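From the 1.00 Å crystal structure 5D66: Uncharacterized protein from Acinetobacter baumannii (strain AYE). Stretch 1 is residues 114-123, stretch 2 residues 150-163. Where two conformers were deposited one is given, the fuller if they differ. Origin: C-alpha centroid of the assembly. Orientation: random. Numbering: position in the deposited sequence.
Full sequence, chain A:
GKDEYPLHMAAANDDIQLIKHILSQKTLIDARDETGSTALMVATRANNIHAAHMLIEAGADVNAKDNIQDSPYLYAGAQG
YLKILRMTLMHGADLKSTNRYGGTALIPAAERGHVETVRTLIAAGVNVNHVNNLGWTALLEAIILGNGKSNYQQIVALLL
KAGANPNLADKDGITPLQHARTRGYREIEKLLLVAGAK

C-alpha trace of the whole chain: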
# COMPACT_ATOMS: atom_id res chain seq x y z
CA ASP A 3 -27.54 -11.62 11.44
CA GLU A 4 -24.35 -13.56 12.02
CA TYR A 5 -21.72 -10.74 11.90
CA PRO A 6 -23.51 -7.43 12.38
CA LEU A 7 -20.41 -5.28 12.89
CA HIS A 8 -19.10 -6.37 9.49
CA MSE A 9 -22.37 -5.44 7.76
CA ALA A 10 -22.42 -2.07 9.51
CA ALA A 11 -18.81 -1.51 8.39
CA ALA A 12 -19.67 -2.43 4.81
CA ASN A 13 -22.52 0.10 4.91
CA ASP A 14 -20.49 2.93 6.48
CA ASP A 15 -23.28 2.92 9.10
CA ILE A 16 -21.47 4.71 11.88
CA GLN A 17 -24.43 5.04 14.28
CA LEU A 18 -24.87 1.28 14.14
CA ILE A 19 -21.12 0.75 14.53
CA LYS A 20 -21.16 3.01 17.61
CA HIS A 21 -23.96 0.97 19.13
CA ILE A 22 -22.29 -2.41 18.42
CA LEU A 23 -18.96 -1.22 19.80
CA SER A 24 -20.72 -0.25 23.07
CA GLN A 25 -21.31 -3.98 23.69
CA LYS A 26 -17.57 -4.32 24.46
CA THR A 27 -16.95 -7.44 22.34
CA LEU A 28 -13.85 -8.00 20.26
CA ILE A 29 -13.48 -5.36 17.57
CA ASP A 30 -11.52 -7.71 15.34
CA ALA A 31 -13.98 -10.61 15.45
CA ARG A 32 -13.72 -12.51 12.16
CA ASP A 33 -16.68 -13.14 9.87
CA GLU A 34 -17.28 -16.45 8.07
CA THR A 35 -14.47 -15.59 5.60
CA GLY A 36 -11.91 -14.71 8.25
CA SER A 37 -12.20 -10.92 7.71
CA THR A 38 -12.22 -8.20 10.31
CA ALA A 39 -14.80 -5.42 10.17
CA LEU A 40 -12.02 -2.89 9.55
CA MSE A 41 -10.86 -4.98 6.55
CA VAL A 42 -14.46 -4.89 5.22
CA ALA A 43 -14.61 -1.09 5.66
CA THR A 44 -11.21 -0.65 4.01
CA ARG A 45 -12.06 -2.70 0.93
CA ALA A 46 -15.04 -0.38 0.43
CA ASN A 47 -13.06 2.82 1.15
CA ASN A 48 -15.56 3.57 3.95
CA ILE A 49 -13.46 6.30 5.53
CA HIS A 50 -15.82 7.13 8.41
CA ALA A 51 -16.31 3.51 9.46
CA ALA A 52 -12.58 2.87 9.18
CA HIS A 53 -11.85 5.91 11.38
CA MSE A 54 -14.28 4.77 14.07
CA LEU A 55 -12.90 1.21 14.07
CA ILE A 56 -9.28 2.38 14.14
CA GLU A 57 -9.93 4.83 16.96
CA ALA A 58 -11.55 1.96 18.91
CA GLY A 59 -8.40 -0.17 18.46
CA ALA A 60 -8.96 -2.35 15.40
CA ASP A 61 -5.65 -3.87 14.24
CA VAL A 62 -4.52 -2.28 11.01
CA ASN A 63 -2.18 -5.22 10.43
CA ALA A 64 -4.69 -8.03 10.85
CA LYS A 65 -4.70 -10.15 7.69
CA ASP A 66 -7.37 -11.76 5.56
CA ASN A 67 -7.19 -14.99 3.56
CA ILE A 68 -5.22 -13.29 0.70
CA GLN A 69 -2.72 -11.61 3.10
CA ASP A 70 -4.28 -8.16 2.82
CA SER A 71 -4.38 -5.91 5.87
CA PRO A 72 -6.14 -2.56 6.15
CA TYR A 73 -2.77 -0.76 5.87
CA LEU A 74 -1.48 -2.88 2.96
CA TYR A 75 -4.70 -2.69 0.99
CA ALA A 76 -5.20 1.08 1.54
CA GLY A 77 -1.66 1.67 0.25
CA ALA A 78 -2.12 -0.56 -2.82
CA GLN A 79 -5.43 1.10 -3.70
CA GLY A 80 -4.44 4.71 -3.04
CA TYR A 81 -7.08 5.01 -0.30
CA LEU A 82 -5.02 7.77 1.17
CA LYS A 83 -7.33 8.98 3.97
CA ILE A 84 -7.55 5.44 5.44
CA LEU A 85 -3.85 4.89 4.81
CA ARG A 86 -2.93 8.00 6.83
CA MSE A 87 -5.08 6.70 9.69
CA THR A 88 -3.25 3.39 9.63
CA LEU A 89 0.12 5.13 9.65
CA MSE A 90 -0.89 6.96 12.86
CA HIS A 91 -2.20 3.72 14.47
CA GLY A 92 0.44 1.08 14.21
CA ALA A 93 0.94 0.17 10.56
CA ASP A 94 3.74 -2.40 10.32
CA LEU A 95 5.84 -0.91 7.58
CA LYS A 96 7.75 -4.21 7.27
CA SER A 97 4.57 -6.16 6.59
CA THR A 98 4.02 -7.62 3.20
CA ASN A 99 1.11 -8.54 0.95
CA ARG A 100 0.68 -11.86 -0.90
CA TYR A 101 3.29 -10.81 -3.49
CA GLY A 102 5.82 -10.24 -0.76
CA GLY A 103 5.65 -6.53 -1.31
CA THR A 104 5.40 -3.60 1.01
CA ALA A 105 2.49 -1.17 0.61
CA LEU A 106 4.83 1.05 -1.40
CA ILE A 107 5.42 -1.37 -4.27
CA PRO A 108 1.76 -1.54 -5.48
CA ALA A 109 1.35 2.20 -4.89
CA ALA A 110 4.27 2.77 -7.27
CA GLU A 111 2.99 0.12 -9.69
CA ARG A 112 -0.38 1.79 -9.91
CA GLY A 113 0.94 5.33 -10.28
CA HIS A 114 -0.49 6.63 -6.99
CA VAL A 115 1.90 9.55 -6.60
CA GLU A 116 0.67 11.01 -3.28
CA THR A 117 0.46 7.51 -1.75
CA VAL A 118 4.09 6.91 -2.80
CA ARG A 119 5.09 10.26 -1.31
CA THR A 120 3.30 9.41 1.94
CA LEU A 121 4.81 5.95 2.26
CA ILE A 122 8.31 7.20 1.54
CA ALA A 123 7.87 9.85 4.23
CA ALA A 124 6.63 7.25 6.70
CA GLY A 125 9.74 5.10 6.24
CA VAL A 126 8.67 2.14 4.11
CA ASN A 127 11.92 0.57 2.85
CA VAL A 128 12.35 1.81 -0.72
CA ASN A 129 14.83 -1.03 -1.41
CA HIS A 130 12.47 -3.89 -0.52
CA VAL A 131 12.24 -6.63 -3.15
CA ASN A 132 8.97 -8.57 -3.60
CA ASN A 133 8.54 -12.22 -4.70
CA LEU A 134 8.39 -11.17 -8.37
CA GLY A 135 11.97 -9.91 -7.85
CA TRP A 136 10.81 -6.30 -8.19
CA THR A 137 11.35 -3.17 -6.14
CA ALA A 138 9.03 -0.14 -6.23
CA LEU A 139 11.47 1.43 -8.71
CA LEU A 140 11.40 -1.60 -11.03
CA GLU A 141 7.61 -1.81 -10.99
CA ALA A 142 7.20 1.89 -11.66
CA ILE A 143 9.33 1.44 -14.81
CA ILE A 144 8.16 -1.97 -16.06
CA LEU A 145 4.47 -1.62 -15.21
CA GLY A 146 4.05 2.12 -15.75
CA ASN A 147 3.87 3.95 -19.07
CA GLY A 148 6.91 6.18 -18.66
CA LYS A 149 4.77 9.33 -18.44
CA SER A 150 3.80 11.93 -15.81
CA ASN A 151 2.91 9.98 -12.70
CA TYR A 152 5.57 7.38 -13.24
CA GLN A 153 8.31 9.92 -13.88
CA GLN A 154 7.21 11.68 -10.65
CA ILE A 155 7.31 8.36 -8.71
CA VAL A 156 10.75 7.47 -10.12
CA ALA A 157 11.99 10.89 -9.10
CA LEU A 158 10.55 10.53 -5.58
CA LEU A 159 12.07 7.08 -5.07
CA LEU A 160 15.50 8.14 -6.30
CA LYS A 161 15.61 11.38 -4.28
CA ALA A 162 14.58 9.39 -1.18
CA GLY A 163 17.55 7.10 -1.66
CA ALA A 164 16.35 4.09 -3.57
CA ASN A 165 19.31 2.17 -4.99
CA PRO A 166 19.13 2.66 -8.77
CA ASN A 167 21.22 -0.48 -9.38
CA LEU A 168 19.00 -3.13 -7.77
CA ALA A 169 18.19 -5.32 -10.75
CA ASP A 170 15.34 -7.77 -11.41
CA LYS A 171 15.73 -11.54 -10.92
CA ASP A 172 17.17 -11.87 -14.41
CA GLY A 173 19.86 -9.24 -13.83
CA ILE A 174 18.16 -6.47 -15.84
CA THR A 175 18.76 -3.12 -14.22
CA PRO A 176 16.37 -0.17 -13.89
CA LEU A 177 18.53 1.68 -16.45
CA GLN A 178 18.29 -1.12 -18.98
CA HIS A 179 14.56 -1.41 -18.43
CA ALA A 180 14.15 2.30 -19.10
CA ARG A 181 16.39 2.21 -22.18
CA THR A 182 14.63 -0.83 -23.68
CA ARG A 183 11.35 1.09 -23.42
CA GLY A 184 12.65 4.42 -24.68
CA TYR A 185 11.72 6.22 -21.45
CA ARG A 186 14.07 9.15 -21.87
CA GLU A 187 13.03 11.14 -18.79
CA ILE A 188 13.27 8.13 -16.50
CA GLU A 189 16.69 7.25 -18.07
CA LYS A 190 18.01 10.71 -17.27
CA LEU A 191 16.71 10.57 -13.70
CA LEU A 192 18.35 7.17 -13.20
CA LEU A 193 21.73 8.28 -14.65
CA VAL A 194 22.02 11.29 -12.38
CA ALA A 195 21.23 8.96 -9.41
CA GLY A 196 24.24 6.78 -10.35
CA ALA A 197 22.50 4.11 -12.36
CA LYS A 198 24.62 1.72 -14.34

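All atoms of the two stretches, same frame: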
# COMPACT_ATOMS: atom_id res chain seq x y z
N HIS A 114 0.18 5.83 -8.02
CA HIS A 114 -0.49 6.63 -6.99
C HIS A 114 0.57 7.56 -6.33
O HIS A 114 1.19 7.19 -5.35
CB HIS A 114 -1.12 5.72 -5.90
CG HIS A 114 -2.19 4.80 -6.37
ND1 HIS A 114 -3.18 5.16 -7.24
CD2 HIS A 114 -2.42 3.50 -6.03
CE1 HIS A 114 -4.03 4.15 -7.38
NE2 HIS A 114 -3.56 3.12 -6.70
N VAL A 115 0.76 8.72 -6.95
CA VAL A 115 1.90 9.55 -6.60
C VAL A 115 1.87 9.99 -5.11
O VAL A 115 2.88 9.88 -4.41
CB VAL A 115 1.99 10.82 -7.52
CG1 VAL A 115 3.16 11.71 -7.12
CG2 VAL A 115 2.13 10.45 -8.97
N GLU A 116 0.73 10.49 -4.65
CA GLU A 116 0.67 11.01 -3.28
C GLU A 116 0.78 9.87 -2.27
O GLU A 116 1.35 10.06 -1.20
CB GLU A 116 -0.59 11.84 -3.01
CG GLU A 116 -0.66 13.09 -3.85
CD GLU A 116 0.58 13.90 -3.77
OE1 GLU A 116 1.10 14.14 -2.67
OE2 GLU A 116 1.12 14.28 -4.82
N THR A 117 0.30 8.69 -2.62
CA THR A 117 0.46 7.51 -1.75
C THR A 117 1.96 7.12 -1.66
O THR A 117 2.47 6.86 -0.58
CB THR A 117 -0.36 6.37 -2.25
OG1 THR A 117 -1.75 6.73 -2.24
CG2 THR A 117 -0.20 5.14 -1.40
N VAL A 118 2.66 7.12 -2.79
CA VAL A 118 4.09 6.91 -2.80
C VAL A 118 4.81 7.94 -1.91
O VAL A 118 5.63 7.58 -1.07
CB VAL A 118 4.64 6.90 -4.25
CG1 VAL A 118 6.18 7.02 -4.25
CG2 VAL A 118 4.17 5.68 -4.98
N ARG A 119 4.47 9.20 -2.11
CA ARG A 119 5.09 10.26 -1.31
C ARG A 119 4.90 9.98 0.20
O ARG A 119 5.83 10.09 0.99
CB ARG A 119 4.53 11.63 -1.72
CG ARG A 119 5.30 12.79 -1.18
CD ARG A 119 4.59 14.16 -1.41
NE ARG A 119 3.93 14.38 -2.72
CZ ARG A 119 4.57 14.63 -3.87
NH1 ARG A 119 5.87 14.81 -3.91
NH2 ARG A 119 3.87 14.75 -4.99
N THR A 120 3.69 9.67 0.57
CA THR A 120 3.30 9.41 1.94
C THR A 120 4.05 8.23 2.53
O THR A 120 4.52 8.30 3.69
CB THR A 120 1.79 9.21 2.01
OG1 THR A 120 1.12 10.45 1.62
CG2 THR A 120 1.28 8.83 3.40
N LEU A 121 4.13 7.14 1.80
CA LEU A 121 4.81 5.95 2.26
C LEU A 121 6.31 6.13 2.38
O LEU A 121 6.92 5.61 3.29
CB LEU A 121 4.41 4.75 1.41
CG LEU A 121 2.94 4.31 1.58
CD1 LEU A 121 2.62 3.29 0.48
CD2 LEU A 121 2.66 3.70 2.89
N ILE A 122 6.92 6.84 1.41
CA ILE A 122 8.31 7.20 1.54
C ILE A 122 8.56 7.98 2.83
O ILE A 122 9.48 7.68 3.60
CB ILE A 122 8.81 7.99 0.31
CG1 ILE A 122 8.91 7.07 -0.92
CG2 ILE A 122 10.14 8.63 0.60
CD1 ILE A 122 9.12 7.85 -2.20
N ALA A 123 7.73 9.00 3.05
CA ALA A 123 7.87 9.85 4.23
C ALA A 123 7.72 9.07 5.53
O ALA A 123 8.39 9.39 6.52
CB ALA A 123 6.87 11.00 4.21
N SER A 150 4.31 11.17 -16.95
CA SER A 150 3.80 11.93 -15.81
C SER A 150 3.99 11.25 -14.47
O SER A 150 5.02 11.42 -13.80
CB SER A 150 2.28 12.27 -16.09
OG SER A 150 1.60 11.01 -16.40
N ASN A 151 2.93 10.57 -14.02
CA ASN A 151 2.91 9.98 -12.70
C ASN A 151 4.11 9.10 -12.43
O ASN A 151 4.66 9.09 -11.33
CB ASN A 151 1.70 9.03 -12.48
CG ASN A 151 0.38 9.70 -12.58
OD1 ASN A 151 0.23 10.57 -13.39
ND2 ASN A 151 -0.59 9.31 -11.76
N TYR A 152 4.47 8.29 -13.42
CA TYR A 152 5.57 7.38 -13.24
C TYR A 152 6.93 8.06 -13.20
O TYR A 152 7.81 7.66 -12.45
CB TYR A 152 5.53 6.22 -14.28
CG TYR A 152 4.30 5.34 -14.03
CD1 TYR A 152 4.30 4.45 -13.02
CD2 TYR A 152 3.13 5.51 -14.77
CE1 TYR A 152 3.21 3.70 -12.75
CE2 TYR A 152 1.98 4.75 -14.49
CZ TYR A 152 2.06 3.81 -13.47
OH TYR A 152 0.96 3.01 -13.22
N GLN A 153 7.10 9.10 -14.03
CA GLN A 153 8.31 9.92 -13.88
C GLN A 153 8.39 10.54 -12.48
O GLN A 153 9.46 10.54 -11.86
CB GLN A 153 8.33 11.05 -14.90
CG GLN A 153 8.54 10.58 -16.32
CD GLN A 153 8.38 11.70 -17.33
OE1 GLN A 153 8.63 12.85 -17.04
NE2 GLN A 153 7.89 11.35 -18.49
N GLN A 154 7.25 11.02 -11.97
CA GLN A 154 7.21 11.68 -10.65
C GLN A 154 7.57 10.64 -9.57
O GLN A 154 8.35 10.94 -8.66
CB GLN A 154 5.84 12.30 -10.41
CG GLN A 154 5.62 13.46 -11.33
CD GLN A 154 4.17 13.87 -11.48
OE1 GLN A 154 3.30 13.38 -10.76
NE2 GLN A 154 3.91 14.83 -12.35
N ILE A 155 7.05 9.43 -9.69
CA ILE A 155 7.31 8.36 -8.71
C ILE A 155 8.76 7.93 -8.78
O ILE A 155 9.41 7.72 -7.74
CB ILE A 155 6.34 7.21 -8.94
CG1 ILE A 155 4.96 7.60 -8.39
CG2 ILE A 155 6.83 5.90 -8.34
CD1 ILE A 155 3.82 6.83 -8.90
N VAL A 156 9.31 7.72 -9.99
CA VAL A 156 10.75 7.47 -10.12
C VAL A 156 11.58 8.54 -9.41
O VAL A 156 12.52 8.25 -8.66
CB VAL A 156 11.14 7.24 -11.56
CG1 VAL A 156 12.67 7.25 -11.75
CG2 VAL A 156 10.54 5.95 -12.10
N ALA A 157 11.25 9.81 -9.71
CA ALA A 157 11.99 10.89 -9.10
C ALA A 157 11.93 10.85 -7.58
O ALA A 157 12.91 11.10 -6.90
CB ALA A 157 11.58 12.21 -9.67
N LEU A 158 10.73 10.60 -7.05
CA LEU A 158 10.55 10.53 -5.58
C LEU A 158 11.37 9.43 -4.99
O LEU A 158 12.05 9.61 -3.97
CB LEU A 158 9.07 10.27 -5.21
CG LEU A 158 8.10 11.43 -5.41
CD1 LEU A 158 6.67 10.94 -5.09
CD2 LEU A 158 8.43 12.58 -4.57
N LEU A 159 11.33 8.27 -5.59
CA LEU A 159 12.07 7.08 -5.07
C LEU A 159 13.57 7.35 -5.05
O LEU A 159 14.27 7.06 -4.11
CB LEU A 159 11.77 5.82 -5.86
CG LEU A 159 10.32 5.30 -5.63
CD1 LEU A 159 9.99 4.30 -6.77
CD2 LEU A 159 10.16 4.59 -4.30
N LEU A 160 14.06 7.89 -6.18
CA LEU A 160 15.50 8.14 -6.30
C LEU A 160 15.95 9.23 -5.33
O LEU A 160 16.97 9.08 -4.64
CB LEU A 160 15.87 8.49 -7.72
CG LEU A 160 15.69 7.35 -8.73
CD1 LEU A 160 15.92 7.93 -10.15
CD2 LEU A 160 16.61 6.22 -8.46
N LYS A 161 15.19 10.31 -5.19
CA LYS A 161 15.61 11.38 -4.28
C LYS A 161 15.60 10.87 -2.84
O LYS A 161 16.45 11.26 -2.01
CB LYS A 161 14.68 12.59 -4.40
CG LYS A 161 14.94 13.74 -3.44
CD LYS A 161 16.36 14.29 -3.58
CE LYS A 161 16.57 15.53 -2.88
NZ LYS A 161 16.51 15.34 -1.41
N ALA A 162 14.67 9.97 -2.51
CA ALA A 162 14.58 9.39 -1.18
C ALA A 162 15.72 8.44 -0.88
O ALA A 162 15.86 8.10 0.28
CB ALA A 162 13.25 8.72 -0.99
N GLY A 163 16.44 7.99 -1.89
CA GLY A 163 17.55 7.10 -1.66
C GLY A 163 17.42 5.68 -2.14
O GLY A 163 18.18 4.86 -1.70

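The helix beginning at Val115 and the helix carrying Ile155 and Leu158 lie side by side, their N-to-C directions only 8° apart and their axes 9.8 Å apart at closest approach, with Val115 level with Ile155, Arg119 with Leu158 and Ile122 with Ala162. No hydrogen bond joins them; backbone polar groups are largely spent on i to i+4 bonds within each helix, and the contact, 499 Å² of buried surface, is mainly apolar. Two knobs interlock it. Val115, chi1 t, sits among Asn151, Gln154, Ile155 and Leu158; its CG2 lies 4.0 Å from Ile155 CD1 and 3.6 Å from Gln154 OE1, while CG1 lies 4.1 Å from Leu158 CD1. In return Leu158 fills the hollow between Val115, Val118, Arg119 and Ile122. The m,t rotamer of Leu158, common for leucine in helices, carries its CD1 to 4.0 Å from Val118 CG1 and its CD2 to 3.5 Å from Arg119 NH1. Val118, also t, packs against both Leu158 and Ile155, with its CG2 4.0 Å from Ile155 CG1. The CA-to-CB bond of Ile155 points sideways, but its m,t chain brings CD1 back to the interface, 3.9 Å from His114 N. Ile122 is likewise m,t: its CD1 lies 3.9 Å from Leu158 CB and 4.0 Å from Leu159 CD2, and its CG2 packs 3.5 Å from Ala162 CB. At the exposed margin, Arg119 extends through t,t before chi3 turns to m, and its guanidinium pairs with the Glu116 carboxylate: NE to OE1 and NH2 to OE2 are both 2.8 Å and nearly linear, a bidentate salt bridge between residues three apart, about one helical turn. Glu116, m,m, curls its carboxylate to meet it. Leu158 CD1 lies over one face of this guanidinium, so an apolar methyl covers the flat surface while the edge makes the ionic bonds. Beyond Ala162, Gly163 ends the helix in a Schellman motif with phi 112°.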